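Local coordinates for hypothetical protein (Pseudomonas aeruginosa, PDB 2H9F) that probably isomerises methylaconitate, within a PrpF-type fold of two similar beta-rich lobes, at residues R9-Y14 / L27-E32; V73-S78 / V85-G90; N197-L202 / K211-N216. All blocks are in the same frame, centred on the assembly; numbering follows the deposited sequence.

Contact 1: R9-Y14 / L27-E32; sequences RIPATY and LEDLPE
The pyrrolidine ring of Pro11 lies against the carboxylate arm of Asp29, and the two side chains run obliquely past one another. Pro11 CB comes 3.6 Å from Asp29 OD2, and Pro11 CG rests 3.9 Å from Asp29 CB. Asp29 CG stands beside its own backbone N (chi1 -67°), which brings the carboxylate against Pro11 CB and CG. The same carboxylate is tied to the strand through one water. That water gives one proton to Asp29 OD2 at 2.6 Å and the other to Pro11 O at 2.8 Å. The stronger partner of Asp29 OD2 lies just upstream: Arg26 NE, in a salt bridge.

On the buried side, Ile10 uses both of its branches. Its CG2 methyl sits 3.5 Å from Asp29 O and 4.3 Å from Leu30 CD2. Its CD1 reaches Pro31 CD at 4.1 Å, the side chains of Ile10 and Pro31 crossing at about a right angle. Leu44 of helix 39-49 touches Ile10, Leu30 and Pro31, closing this apolar patch. Within the turn, Leu30 N bonds to Leu27 O. The arrangement is that of a short 3-10 turn after strand 20-26, folded back on the neighbouring antiparallel strand 7-17 before the chain enters helix 39-49.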
loop_
_atom_site.group_PDB
_atom_site.type_symbol
_atom_site.label_atom_id
_atom_site.label_comp_id
_atom_site.label_asym_id
_atom_site.label_seq_id
_atom_site.Cartn_x
_atom_site.Cartn_y
_atom_site.Cartn_z
ATOM N N ARG A 9 -14.275 10.906 15.202
ATOM C CA ARG A 9 -14.588 10.910 13.777
ATOM C C ARG A 9 -14.299 12.306 13.191
ATOM O O ARG A 9 -14.838 13.324 13.683
ATOM C CB ARG A 9 -16.064 10.538 13.517
ATOM C CG ARG A 9 -16.682 9.315 14.274
ATOM C CD ARG A 9 -18.010 8.855 13.575
ATOM N NE ARG A 9 -18.956 9.959 13.271
ATOM C CZ ARG A 9 -19.787 10.054 12.214
ATOM N NH1 ARG A 9 -19.857 9.124 11.273
ATOM N NH2 ARG A 9 -20.568 11.119 12.099
ATOM N N ILE A 10 -13.387 12.358 12.217
ATOM C CA ILE A 10 -12.930 13.614 11.568
ATOM C C ILE A 10 -13.316 13.603 10.115
ATOM O O ILE A 10 -12.931 12.673 9.373
ATOM C CB ILE A 10 -11.391 13.867 11.745
ATOM C CG1 ILE A 10 -10.999 13.726 13.207
ATOM C CG2 ILE A 10 -10.946 15.304 11.240
ATOM C CD1 ILE A 10 -9.530 13.586 13.413
ATOM N N PRO A 11 -14.156 14.575 9.712
ATOM C CA PRO A 11 -14.532 14.674 8.297
ATOM C C PRO A 11 -13.296 14.729 7.411
ATOM O O PRO A 11 -12.401 15.511 7.660
ATOM C CB PRO A 11 -15.327 15.983 8.211
ATOM C CG PRO A 11 -15.709 16.302 9.610
ATOM C CD PRO A 11 -14.738 15.648 10.521
ATOM N N ALA A 12 -13.272 13.907 6.367
ATOM C CA ALA A 12 -12.111 13.790 5.483
ATOM C C ALA A 12 -12.599 13.256 4.152
ATOM O O ALA A 12 -13.650 12.640 4.073
ATOM C CB ALA A 12 -11.056 12.784 6.000
ATOM N N THR A 13 -11.744 13.452 3.164
ATOM C CA THR A 13 -11.913 12.948 1.815
ATOM C C THR A 13 -10.583 12.329 1.387
ATOM O O THR A 13 -9.490 12.931 1.521
ATOM C CB THR A 13 -12.352 14.058 0.880
ATOM O OG1 THR A 13 -13.474 14.724 1.486
ATOM C CG2 THR A 13 -12.767 13.486 -0.512
ATOM N N TYR A 14 -10.692 11.115 0.864
ATOM C CA TYR A 14 -9.529 10.408 0.409
ATOM C C TYR A 14 -9.537 10.444 -1.108
ATOM O O TYR A 14 -10.460 9.940 -1.753
ATOM C CB TYR A 14 -9.553 8.995 0.980
ATOM C CG TYR A 14 -8.329 8.151 0.717
ATOM C CD1 TYR A 14 -7.065 8.556 1.101
ATOM C CD2 TYR A 14 -8.439 6.945 0.074
ATOM C CE1 TYR A 14 -5.918 7.751 0.876
ATOM C CE2 TYR A 14 -7.310 6.139 -0.155
ATOM C CZ TYR A 14 -6.074 6.547 0.214
ATOM O OH TYR A 14 -5.015 5.739 -0.037
ATOM N N LEU A 27 -9.615 22.804 6.935
ATOM C CA LEU A 27 -9.084 23.265 8.218
ATOM C C LEU A 27 -10.146 23.292 9.329
ATOM O O LEU A 27 -9.911 22.812 10.428
ATOM C CB LEU A 27 -8.441 24.645 8.065
ATOM C CG LEU A 27 -7.853 25.313 9.294
ATOM C CD1 LEU A 27 -6.656 24.549 9.876
ATOM C CD2 LEU A 27 -7.489 26.740 8.906
ATOM N N GLU A 28 -11.319 23.821 9.019
ATOM C CA GLU A 28 -12.420 23.931 9.978
ATOM C C GLU A 28 -12.935 22.588 10.500
ATOM O O GLU A 28 -13.556 22.541 11.553
ATOM C CB GLU A 28 -13.595 24.699 9.335
ATOM C CG GLU A 28 -14.328 23.917 8.204
ATOM C CD GLU A 28 -15.259 24.797 7.314
ATOM O OE1 GLU A 28 -16.292 25.231 7.893
ATOM O OE2 GLU A 28 -14.957 25.024 6.069
ATOM N N ASP A 29 -12.712 21.500 9.756
ATOM C CA ASP A 29 -13.122 20.159 10.198
ATOM C C ASP A 29 -12.158 19.495 11.179
ATOM O O ASP A 29 -12.475 18.440 11.759
ATOM C CB ASP A 29 -13.286 19.240 9.004
ATOM C CG ASP A 29 -14.445 19.625 8.118
ATOM O OD1 ASP A 29 -15.371 20.333 8.622
ATOM O OD2 ASP A 29 -14.431 19.204 6.911
ATOM N N LEU A 30 -10.993 20.099 11.391
ATOM C CA LEU A 30 -9.986 19.481 12.242
ATOM C C LEU A 30 -10.326 19.763 13.676
ATOM O O LEU A 30 -10.850 20.831 13.997
ATOM C CB LEU A 30 -8.578 20.028 11.958
ATOM C CG LEU A 30 -7.959 19.656 10.601
ATOM C CD1 LEU A 30 -6.591 20.340 10.389
ATOM C CD2 LEU A 30 -7.840 18.150 10.400
ATOM N N PRO A 31 -9.925 18.863 14.573
ATOM C CA PRO A 31 -9.966 19.218 15.991
ATOM C C PRO A 31 -9.305 20.537 16.302
ATOM O O PRO A 31 -8.355 20.945 15.656
ATOM C CB PRO A 31 -9.210 18.081 16.656
ATOM C CG PRO A 31 -9.360 16.942 15.741
ATOM C CD PRO A 31 -9.346 17.538 14.372
ATOM N N GLU A 32 -9.823 21.218 17.308
ATOM C CA GLU A 32 -9.404 22.562 17.545
ATOM C C GLU A 32 -7.899 22.628 17.718
ATOM O O GLU A 32 -7.260 23.535 17.211
ATOM C CB GLU A 32 -10.098 23.126 18.773
ATOM C CG GLU A 32 -9.869 24.627 18.965
ATOM C CD GLU A 32 -10.446 25.175 20.296
ATOM O OE1 GLU A 32 -11.277 24.494 20.957
ATOM O OE2 GLU A 32 -10.059 26.303 20.663
HETATM O O HOH W 1 -12.525 17.683 5.951
#

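Contact 2: V73-S78 / V85-G90; sequences VILSKS and VDYLYG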
loop_
_atom_site.group_PDB
_atom_site.type_symbol
_atom_site.label_atom_id
_atom_site.label_comp_id
_atom_site.label_asym_id
_atom_site.label_seq_id
_atom_site.Cartn_x
_atom_site.Cartn_y
_atom_site.Cartn_z
ATOM N N VAL A 73 -3.358 16.401 3.548
ATOM C CA VAL A 73 -3.505 17.757 2.997
ATOM C C VAL A 73 -4.579 18.512 3.764
ATOM O O VAL A 73 -5.636 17.947 4.061
ATOM C CB VAL A 73 -3.883 17.687 1.510
ATOM C CG1 VAL A 73 -4.335 19.080 0.937
ATOM C CG2 VAL A 73 -2.729 17.108 0.692
ATOM N N ILE A 74 -4.257 19.757 4.141
ATOM C CA ILE A 74 -5.213 20.747 4.688
ATOM C C ILE A 74 -5.476 21.849 3.633
ATOM O O ILE A 74 -4.535 22.418 3.075
ATOM C CB ILE A 74 -4.693 21.436 5.979
ATOM C CG1 ILE A 74 -4.332 20.389 7.054
ATOM C CG2 ILE A 74 -5.784 22.418 6.516
ATOM C CD1 ILE A 74 -3.563 20.969 8.258
ATOM N N LEU A 75 -6.753 22.090 3.329
ATOM C CA LEU A 75 -7.205 23.254 2.541
ATOM C C LEU A 75 -8.049 24.151 3.438
ATOM O O LEU A 75 -8.757 23.671 4.347
ATOM C CB LEU A 75 -8.053 22.839 1.345
ATOM C CG LEU A 75 -7.385 22.826 -0.020
ATOM C CD1 LEU A 75 -6.315 21.825 -0.057
ATOM C CD2 LEU A 75 -8.418 22.539 -1.086
ATOM N N SER A 76 -7.909 25.453 3.217
ATOM C CA SER A 76 -8.702 26.480 3.870
ATOM C C SER A 76 -8.901 27.623 2.871
ATOM O O SER A 76 -8.153 27.738 1.873
ATOM C CB SER A 76 -7.990 27.009 5.111
ATOM O OG SER A 76 -6.749 27.593 4.777
ATOM N N LYS A 77 -9.916 28.442 3.128
ATOM C CA LYS A 77 -10.108 29.673 2.400
ATOM C C LYS A 77 -8.865 30.523 2.562
ATOM O O LYS A 77 -8.354 30.704 3.665
ATOM C CB LYS A 77 -11.352 30.417 2.906
ATOM C CG LYS A 77 -12.675 29.700 2.503
ATOM C CD LYS A 77 -13.957 30.589 2.617
ATOM C CE LYS A 77 -14.082 31.589 1.433
ATOM N NZ LYS A 77 -14.617 30.986 0.169
ATOM N N SER A 78 -8.361 31.035 1.452
ATOM C CA SER A 78 -7.132 31.776 1.478
ATOM C C SER A 78 -7.272 33.155 2.087
ATOM O O SER A 78 -8.238 33.869 1.830
ATOM C CB SER A 78 -6.636 31.953 0.072
ATOM O OG SER A 78 -5.354 32.500 0.094
ATOM N N VAL A 85 -7.876 29.274 -2.173
ATOM C CA VAL A 85 -7.563 28.369 -1.076
ATOM C C VAL A 85 -6.100 28.398 -0.718
ATOM O O VAL A 85 -5.253 28.598 -1.579
ATOM C CB VAL A 85 -7.964 26.925 -1.417
ATOM C CG1 VAL A 85 -9.538 26.823 -1.527
ATOM C CG2 VAL A 85 -7.233 26.427 -2.694
ATOM N N ASP A 86 -5.803 28.212 0.565
ATOM C CA ASP A 86 -4.461 27.866 0.998
ATOM C C ASP A 86 -4.337 26.352 1.068
ATOM O O ASP A 86 -5.212 25.671 1.593
ATOM C CB ASP A 86 -4.142 28.458 2.362
ATOM C CG ASP A 86 -4.050 29.948 2.344
ATOM O OD1 ASP A 86 -3.954 30.524 1.240
ATOM O OD2 ASP A 86 -4.073 30.570 3.437
ATOM N N TYR A 87 -3.217 25.844 0.567
ATOM C CA TYR A 87 -2.969 24.434 0.388
ATOM C C TYR A 87 -1.700 24.077 1.109
ATOM O O TYR A 87 -0.634 24.594 0.823
ATOM C CB TYR A 87 -2.886 24.143 -1.108
ATOM C CG TYR A 87 -2.161 22.896 -1.535
ATOM C CD1 TYR A 87 -2.392 21.698 -0.916
ATOM C CD2 TYR A 87 -1.264 22.920 -2.593
ATOM C CE1 TYR A 87 -1.740 20.555 -1.338
ATOM C CE2 TYR A 87 -0.585 21.781 -3.008
ATOM C CZ TYR A 87 -0.823 20.603 -2.372
ATOM O OH TYR A 87 -0.185 19.440 -2.770
ATOM N N LEU A 88 -1.845 23.209 2.097
ATOM C CA LEU A 88 -0.748 22.758 2.935
ATOM C C LEU A 88 -0.632 21.249 2.807
ATOM O O LEU A 88 -1.627 20.550 2.930
ATOM C CB LEU A 88 -1.051 23.132 4.383
ATOM C CG LEU A 88 0.085 23.494 5.332
ATOM C CD1 LEU A 88 0.985 24.578 4.786
ATOM C CD2 LEU A 88 -0.533 23.897 6.687
ATOM N N TYR A 89 0.581 20.750 2.589
ATOM C CA TYR A 89 0.820 19.342 2.353
ATOM C C TYR A 89 1.847 18.809 3.370
ATOM O O TYR A 89 2.895 19.429 3.617
ATOM C CB TYR A 89 1.248 19.196 0.905
ATOM C CG TYR A 89 2.212 18.108 0.640
ATOM C CD1 TYR A 89 1.844 16.779 0.798
ATOM C CD2 TYR A 89 3.498 18.396 0.207
ATOM C CE1 TYR A 89 2.755 15.745 0.542
ATOM C CE2 TYR A 89 4.418 17.387 -0.040
ATOM C CZ TYR A 89 4.045 16.066 0.127
ATOM O OH TYR A 89 4.959 15.061 -0.136
ATOM N N GLY A 90 1.475 17.717 4.043
ATOM C CA GLY A 90 2.313 17.021 5.018
ATOM C C GLY A 90 2.722 15.645 4.519
ATOM O O GLY A 90 1.868 14.820 4.222
HETATM O O HOH W 2 -4.830 25.365 4.506
HETATM O O HOH W 3 -5.901 29.807 5.587
#
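This is an antiparallel beta hairpin, formed by strands 71-77 and 85-92. Strand 71-77 pairs in parallel with strand 20-26, and strand 85-92 in parallel with strand 131-139, so the hairpin sits between them. Ile74 with Leu88 and Ser76 with Asp86 are the hydrogen-bonded pairs. Ile74 N to Leu88 O and Leu88 N to Ile74 O both measure 3.0 Å. Leu75 with Tyr87, between them, and Val73 with Tyr89, beyond Ile74 and Leu88, are non-hydrogen-bonded pairs.

The face with Val73, Leu75 and Tyr87 is mostly apolar and packs on helix 106-118. Val73 CG1 meets the Tyr87 ring at its edge, near the ring plane, 3.8 Å from CD1. Leu75 CD1 approaches the same Tyr87 CD1 obliquely at 4.0 Å. Tyr87 CG lies opposite its backbone N (chi1 158°), which sends the ring forward along its own strand, with its CD1-CE1 edge beside Val73. Its hydroxyl bonds to Cys105 O.

The other face changes character along its length. Ile74 and Leu88 pack CB to CB and touch Arg41 of helix 39-49. Toward the turn, Ser76 and Asp86 face each other and gather water. One water gives protons to Ser76 OG and Asp86 O. A second accepts from Ser76 OG and donates to Lys77 O and Asp86 OD2. The turn end is closed by Ser78, whose hydroxyl also bonds to Gln80 N. Ser78 OG donates to Asp86 OD1 at 2.7 Å, meeting that oxygen from above the carboxylate plane, 36° out of it.

Contact 3: N197-L202 / K211-N216; sequences NLVDDL and KATMIN
Asp200 and Ala212 form the hydrogen-bonded backbone pair of this contact. Asp200 N reaches Ala212 O at 2.8 Å, and Ala212 N returns a bond to Asp200 O at 2.9 Å. Before the strand begins, a side-chain bond links the loop to strand 208-216. Thr213 OG1 donates to Leu198 O at a short 2.5 Å and accepts from Leu335 N.

The charged contact is at the surface. Lys211 NZ forms a salt bridge with Asp201 OD1 at 2.7 Å, and Asp201 OD1 receives it on its syn lone pair. The two side chains lie side by side and point the same way. A bend in the lysine chain at chi2 (-61°) turns it along the aspartate.

Asp200 is buried, and its carboxylate is held by several partners. Asn197 ND2 meets OD1 from above the carboxylate plane at 2.9 Å. Arg260 makes a salt bridge to the same oxygen, and Thr195 OG1 bonds to OD2. A water lies near Asn197 O and Asp200 OD2 and accepts a bond from Met214 N.

Selenomethionine Met214 crosses Asp200 at about a right angle, its CE in van der Waals contact with Asp200 CB at 3.4 Å. Leu202, Ala212 and the SE of Met214 make the apolar packing. SE lies 4.1 Å from Leu202 CD1, while Leu202 CB rests on Ala212 CB at 3.9 Å. Helix 244-260 covers Leu202 and Met214. The whole is a beta hairpin of strands 200-204 and 208-216, entered from a loop that is pinned by side chains and water, in the second half of the PrpF fold.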
loop_
_atom_site.group_PDB
_atom_site.type_symbol
_atom_site.label_atom_id
_atom_site.label_comp_id
_atom_site.label_asym_id
_atom_site.label_seq_id
_atom_site.Cartn_x
_atom_site.Cartn_y
_atom_site.Cartn_z
ATOM N N ASN A 197 23.821 30.792 -23.785
ATOM C CA ASN A 197 23.385 30.598 -25.169
ATOM C C ASN A 197 22.275 29.607 -25.244
ATOM O O ASN A 197 22.251 28.662 -24.453
ATOM C CB ASN A 197 24.539 30.077 -26.020
ATOM C CG ASN A 197 25.719 30.987 -25.985
ATOM O OD1 ASN A 197 25.580 32.197 -26.158
ATOM N ND2 ASN A 197 26.899 30.416 -25.768
ATOM N N LEU A 198 21.383 29.809 -26.217
ATOM C CA LEU A 198 20.261 28.916 -26.457
ATOM C C LEU A 198 20.705 27.629 -27.082
ATOM O O LEU A 198 20.059 26.592 -26.903
ATOM C CB LEU A 198 19.255 29.588 -27.388
ATOM C CG LEU A 198 18.546 30.838 -26.841
ATOM C CD1 LEU A 198 17.575 31.365 -27.895
ATOM C CD2 LEU A 198 17.826 30.558 -25.519
ATOM N N VAL A 199 21.781 27.710 -27.857
ATOM C CA VAL A 199 22.415 26.545 -28.469
ATOM C C VAL A 199 23.913 26.741 -28.440
ATOM O O VAL A 199 24.394 27.842 -28.689
ATOM C CB VAL A 199 21.948 26.345 -29.921
ATOM C CG1 VAL A 199 22.516 25.075 -30.482
ATOM C CG2 VAL A 199 20.434 26.327 -29.976
ATOM N N ASP A 200 24.637 25.677 -28.112
ATOM C CA ASP A 200 26.100 25.703 -28.013
ATOM C C ASP A 200 26.691 24.612 -28.899
ATOM O O ASP A 200 25.974 23.694 -29.364
ATOM C CB ASP A 200 26.536 25.433 -26.566
ATOM C CG ASP A 200 26.301 26.628 -25.615
ATOM O OD1 ASP A 200 27.135 27.578 -25.594
ATOM O OD2 ASP A 200 25.309 26.568 -24.839
ATOM N N ASP A 201 27.985 24.715 -29.164
ATOM C CA ASP A 201 28.706 23.614 -29.811
ATOM C C ASP A 201 29.348 22.821 -28.696
ATOM O O ASP A 201 30.234 23.315 -28.028
ATOM C CB ASP A 201 29.718 24.143 -30.809
ATOM C CG ASP A 201 29.039 24.777 -32.015
ATOM O OD1 ASP A 201 28.158 24.109 -32.608
ATOM O OD2 ASP A 201 29.362 25.937 -32.358
ATOM N N LEU A 202 28.817 21.629 -28.433
ATOM C CA LEU A 202 29.255 20.849 -27.297
ATOM C C LEU A 202 30.314 19.877 -27.752
ATOM O O LEU A 202 30.028 18.958 -28.508
ATOM C CB LEU A 202 28.077 20.095 -26.689
ATOM C CG LEU A 202 28.378 19.277 -25.423
ATOM C CD1 LEU A 202 28.782 20.173 -24.247
ATOM C CD2 LEU A 202 27.151 18.390 -25.121
ATOM N N LYS A 211 25.568 20.168 -31.699
ATOM C CA LYS A 211 24.700 21.229 -31.230
ATOM C C LYS A 211 24.019 20.765 -29.948
ATOM O O LYS A 211 23.647 19.606 -29.799
ATOM C CB LYS A 211 23.657 21.595 -32.273
ATOM C CG LYS A 211 24.199 22.185 -33.583
ATOM C CD LYS A 211 24.963 23.469 -33.357
ATOM C CE LYS A 211 25.544 24.024 -34.654
ATOM N NZ LYS A 211 26.463 25.191 -34.410
ATOM N N ALA A 212 23.889 21.655 -28.984
ATOM C CA ALA A 212 23.222 21.276 -27.756
ATOM C C ALA A 212 22.563 22.476 -27.084
ATOM O O ALA A 212 23.121 23.547 -27.081
ATOM C CB ALA A 212 24.219 20.585 -26.809
ATOM N N THR A 213 21.373 22.280 -26.524
ATOM C CA THR A 213 20.787 23.245 -25.608
ATOM C C THR A 213 20.919 22.680 -24.198
ATOM O O THR A 213 20.433 21.593 -23.908
ATOM C CB THR A 213 19.310 23.467 -25.937
ATOM O OG1 THR A 213 19.222 24.212 -27.163
ATOM C CG2 THR A 213 18.581 24.224 -24.793
HETATM N N MSE A 214 21.594 23.429 -23.341
HETATM C CA MSE A 214 21.813 23.092 -21.953
HETATM C C MSE A 214 20.975 24.088 -21.146
HETATM O O MSE A 214 21.242 25.282 -21.161
HETATM C CB MSE A 214 23.300 23.192 -21.630
HETATM C CG MSE A 214 24.107 22.032 -22.202
HETATM SE SE MSE A 214 25.980 22.315 -22.224
HETATM C CE MSE A 214 26.088 23.412 -23.886
ATOM N N ILE A 215 19.918 23.581 -20.523
ATOM C CA ILE A 215 18.907 24.383 -19.871
ATOM C C ILE A 215 18.696 23.906 -18.416
ATOM O O ILE A 215 18.637 22.714 -18.125
ATOM C CB ILE A 215 17.563 24.360 -20.694
ATOM C CG1 ILE A 215 16.538 25.340 -20.100
ATOM C CG2 ILE A 215 16.988 22.987 -20.786
ATOM C CD1 ILE A 215 15.365 25.681 -20.998
ATOM N N ASN A 216 18.602 24.864 -17.508
ATOM C CA ASN A 216 18.268 24.593 -16.123
ATOM C C ASN A 216 16.825 25.032 -15.878
ATOM O O ASN A 216 16.569 26.178 -15.557
ATOM C CB ASN A 216 19.258 25.323 -15.207
ATOM C CG ASN A 216 19.067 24.985 -13.758
ATOM O OD1 ASN A 216 18.371 24.006 -13.405
ATOM N ND2 ASN A 216 19.663 25.800 -12.891
HETATM O O HOH W 4 22.659 25.951 -24.331
HETATM O O HOH W 5 23.088 27.222 -21.387
#

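How the contacts relate
Contacts 1 and 2 are neighbours, with centres about 12 Å apart. Leu27 N probably bonds to Leu75 O, and Leu30 packs on Ile74, so the turn of contact 1 leans on the hairpin of contact 2. Helix 39-49 touches both. Contact 3 lies across the chain's centre, about 50 Å from contact 1 and 39 Å from contact 2, centre to centre. Each has a buried side: Ile10 and Leu30; Val73, Leu75 and Tyr87; Leu202, Ala212 and Met214. Lys77, Asp201 and Lys211 face solvent. Contacts 2 and 3 are hairpins with backbone pairing, whereas contact 1 relies on packing and one water. Asp29 and Asp200 each pair with an arginine, Asp86 with a serine hydroxyl and water, Asp201 with a surface lysine.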